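Local coordinates for Lin1840 protein (PDB 4ZOC), which probably hydrolyses terminal, non-reducing beta-D-glucosyl residues, releasing beta-D-glucose, as a family 3 glycoside hydrolase of beta-1,2-glucan metabolism, at residues D16-Q21 with L320-L325. The protein carries 2 engineered substitutions. Sequence-based numbering, arbitrary orientation.
Sequences DEKIAQ and LSENLL
Glu322 and Leu325, one turn apart at the start of helix 322-338, meet Lys18 and Ile19 of helix 15-21. Along 320-325, Ser321 is the N-cap of the helix: its OG accepts from Asn323 N at 3.0 Å. Glu322 follows in the first turn. Its CG stands anti to the backbone N (chi1 -161°) and the chain stays extended beyond it, which carries the carboxylate across to Lys18. Glu322 OE2 receives Lys18 NZ at 2.9 Å in a salt bridge, the ammonium arriving on the anti side of the oxygen and 28° out of the carboxylate plane; the two side chains cross at about a right angle. Lys18 runs straight through CD and then bends (chi3 -71°), and the same NZ also forms a salt bridge with OD1 of Asp326, its strongest polar partner. Leu325 supplies the apolar half of the contact. Its CD2 lies 3.8 Å from Lys18 CB and 3.9 Å from Ile19 CG1, while CD1 touches the helix backbone, 3.8 Å from Lys18 O. The backbones come nearest here, Lys18 CA and Leu325 CA being 7.1 Å apart. Ile19 also touches Leu311 and Lys312 of helix 306-316, and Leu325 touches Met294 and Cys22. The contact thus joins the helix leading into the first strand of the TIM barrel, 23-25, to helix 322-338, which follows strand 301-302 and helix 306-316; strand 23-25 lies beside strand 301-302 in the barrel. Chemically, one lysine serves both parts: its base packs against leucine, and its ammonium is shared by two carboxylates, which probably favours its charged form.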
ATOM      1  N   ASP A  16     -43.541  14.461  -0.323  1.00 15.68           N
ATOM      2  CA  ASP A  16     -43.001  14.123   0.978  1.00 17.26           C
ATOM      3  C   ASP A  16     -43.045  12.611   1.212  1.00 15.89           C
ATOM      4  O   ASP A  16     -42.124  12.038   1.860  1.00 16.40           O
ATOM      5  CB  ASP A  16     -43.728  14.851   2.100  1.00 19.13           C
ATOM      6  CG  ASP A  16     -43.229  16.254   2.343  1.00 23.68           C
ATOM      7  OD1 ASP A  16     -42.268  16.733   1.703  1.00 20.95           O
ATOM      8  OD2 ASP A  16     -43.830  16.909   3.239  1.00 27.90           O
ATOM      9  N   GLU A  17     -44.079  11.949   0.677  1.00 13.76           N
ATOM     10  CA  GLU A  17     -44.151  10.473   0.812  1.00 13.39           C
ATOM     11  C   GLU A  17     -42.997   9.812   0.021  1.00 13.54           C
ATOM     12  O   GLU A  17     -42.370   8.842   0.460  1.00 13.87           O
ATOM     13  CB  GLU A  17     -45.476   9.919   0.275  1.00 13.67           C
ATOM     14  CG  GLU A  17     -46.611  10.046   1.280  1.00 13.79           C
ATOM     15  CD  GLU A  17     -47.977   9.839   0.709  1.00 17.54           C
ATOM     16  OE1 GLU A  17     -48.162   9.924  -0.536  1.00 18.46           O
ATOM     17  OE2 GLU A  17     -48.873   9.633   1.564  1.00 21.70           O
ATOM     18  N   LYS A  18     -42.765  10.309  -1.181  1.00 14.01           N
ATOM     19  CA  LYS A  18     -41.686   9.764  -2.032  1.00 13.45           C
ATOM     20  C   LYS A  18     -40.343   9.969  -1.366  1.00 12.56           C
ATOM     21  O   LYS A  18     -39.536   9.016  -1.331  1.00 14.21           O
ATOM     22  CB  LYS A  18     -41.681  10.377  -3.428  1.00 13.46           C
ATOM     23  CG  LYS A  18     -42.896   9.981  -4.190  1.00 12.68           C
ATOM     24  CD  LYS A  18     -42.890  10.372  -5.651  1.00 10.82           C
ATOM     25  CE  LYS A  18     -43.041  11.860  -5.842  1.00 15.34           C
ATOM     26  NZ  LYS A  18     -43.204  12.104  -7.289  1.00 13.32           N
ATOM     27  N   ILE A  19     -40.108  11.138  -0.796  1.00 12.79           N
ATOM     28  CA  ILE A  19     -38.842  11.429  -0.118  1.00 14.20           C
ATOM     29  C   ILE A  19     -38.608  10.433   1.056  1.00 15.17           C
ATOM     30  O   ILE A  19     -37.532   9.816   1.154  1.00 12.94           O
ATOM     31  CB  ILE A  19     -38.797  12.906   0.382  1.00 15.62           C
ATOM     32  CG1 ILE A  19     -38.770  13.958  -0.793  1.00 12.72           C
ATOM     33  CG2 ILE A  19     -37.651  13.112   1.408  1.00 18.74           C
ATOM     34  CD1 ILE A  19     -38.927  15.400  -0.311  1.00 14.40           C
ATOM     35  N   ALA A  20     -39.597  10.232   1.928  1.00 12.94           N
ATOM     36  CA  ALA A  20     -39.426   9.347   3.063  1.00 10.57           C
ATOM     37  C   ALA A  20     -39.269   7.891   2.689  1.00 10.95           C
ATOM     38  O   ALA A  20     -38.643   7.111   3.458  1.00  9.63           O
ATOM     39  CB  ALA A  20     -40.598   9.534   4.040  1.00 12.42           C
ATOM     40  N   GLN A  21     -39.829   7.496   1.531  1.00  9.95           N
ATOM     41  CA  GLN A  21     -39.680   6.136   1.037  1.00  9.41           C
ATOM     42  C   GLN A  21     -38.167   5.821   0.914  1.00  9.92           C
ATOM     43  O   GLN A  21     -37.801   4.672   0.973  1.00  8.99           O
ATOM     44  CB  GLN A  21     -40.394   5.934  -0.363  1.00 10.20           C
ATOM     45  CG  GLN A  21     -40.455   4.509  -0.865  1.00  9.58           C
ATOM     46  CD  GLN A  21     -41.139   3.499   0.011  1.00  9.74           C
ATOM     47  OE1 GLN A  21     -40.859   2.305  -0.102  1.00 12.73           O
ATOM     48  NE2 GLN A  21     -42.133   3.932   0.790  1.00 10.72           N
ATOM     49  N   LEU A 320     -32.521  19.563  -8.602  1.00 21.39           N
ATOM     50  CA  LEU A 320     -32.591  18.103  -8.776  1.00 17.96           C
ATOM     51  C   LEU A 320     -33.908  17.803  -9.407  1.00 13.70           C
ATOM     52  O   LEU A 320     -34.919  18.295  -8.941  1.00 19.01           O
ATOM     53  CB  LEU A 320     -32.587  17.465  -7.391  1.00 20.21           C
ATOM     54  CG  LEU A 320     -31.733  16.314  -6.847  1.00 24.97           C
ATOM     55  CD1 LEU A 320     -32.576  15.477  -5.905  1.00 29.75           C
ATOM     56  CD2 LEU A 320     -31.003  15.491  -7.882  1.00 24.41           C
ATOM     57  N   SER A 321     -33.932  16.964 -10.412  1.00 14.51           N
ATOM     58  CA  SER A 321     -35.178  16.513 -11.055  1.00 15.32           C
ATOM     59  C   SER A 321     -35.950  15.599 -10.152  1.00 16.38           C
ATOM     60  O   SER A 321     -35.408  14.637  -9.608  1.00 14.98           O
ATOM     61  CB  SER A 321     -34.835  15.731 -12.304  1.00 18.33           C
ATOM     62  OG  SER A 321     -35.994  15.303 -13.019  1.00 17.99           O
ATOM     63  N   GLU A 322     -37.237  15.864 -10.014  1.00 16.50           N
ATOM     64  CA  GLU A 322     -38.147  14.906  -9.405  1.00 16.86           C
ATOM     65  C   GLU A 322     -38.097  13.522 -10.082  1.00 15.29           C
ATOM     66  O   GLU A 322     -38.431  12.518  -9.464  1.00 15.55           O
ATOM     67  CB  GLU A 322     -39.569  15.482  -9.366  1.00 16.51           C
ATOM     68  CG  GLU A 322     -40.467  14.773  -8.356  1.00 17.18           C
ATOM     69  CD  GLU A 322     -41.783  15.460  -8.129  1.00 20.13           C
ATOM     70  OE1 GLU A 322     -41.967  16.578  -8.631  1.00 23.73           O
ATOM     71  OE2 GLU A 322     -42.624  14.902  -7.414  1.00 18.79           O
ATOM     72  N   ASN A 323     -37.714  13.436 -11.354  1.00 17.40           N
ATOM     73  CA  ASN A 323     -37.694  12.142 -12.020  1.00 16.85           C
ATOM     74  C   ASN A 323     -36.675  11.215 -11.384  1.00 14.24           C
ATOM     75  O   ASN A 323     -36.861  10.017 -11.381  1.00 13.38           O
ATOM     76  CB  ASN A 323     -37.294  12.265 -13.483  1.00 19.75           C
ATOM     77  CG  ASN A 323     -38.297  13.064 -14.271  1.00 21.59           C
ATOM     78  OD1 ASN A 323     -39.508  13.016 -13.998  1.00 25.47           O
ATOM     79  ND2 ASN A 323     -37.806  13.867 -15.186  1.00 26.79           N
ATOM     80  N   LEU A 324     -35.562  11.739 -10.907  1.00 13.46           N
ATOM     81  CA  LEU A 324     -34.608  10.843 -10.218  1.00 13.32           C
ATOM     82  C   LEU A 324     -35.227  10.284  -8.948  1.00 15.18           C
ATOM     83  O   LEU A 324     -35.002   9.110  -8.598  1.00 14.38           O
ATOM     84  CB  LEU A 324     -33.322  11.582  -9.850  1.00 14.89           C
ATOM     85  CG  LEU A 324     -32.509  12.075 -11.048  1.00 17.27           C
ATOM     86  CD1 LEU A 324     -31.287  12.820 -10.552  1.00 17.17           C
ATOM     87  CD2 LEU A 324     -32.141  10.976 -12.049  1.00 20.86           C
ATOM     88  N   LEU A 325     -35.930  11.131  -8.201  1.00 13.84           N
ATOM     89  CA  LEU A 325     -36.667  10.617  -7.037  1.00 14.88           C
ATOM     90  C   LEU A 325     -37.687   9.551  -7.393  1.00 16.50           C
ATOM     91  O   LEU A 325     -37.741   8.506  -6.720  1.00 12.89           O
ATOM     92  CB  LEU A 325     -37.305  11.752  -6.229  1.00 15.71           C
ATOM     93  CG  LEU A 325     -38.194  11.342  -5.074  1.00 17.30           C
ATOM     94  CD1 LEU A 325     -37.358  10.614  -4.030  1.00 19.37           C
ATOM     95  CD2 LEU A 325     -38.844  12.625  -4.491  1.00 18.39           C
TER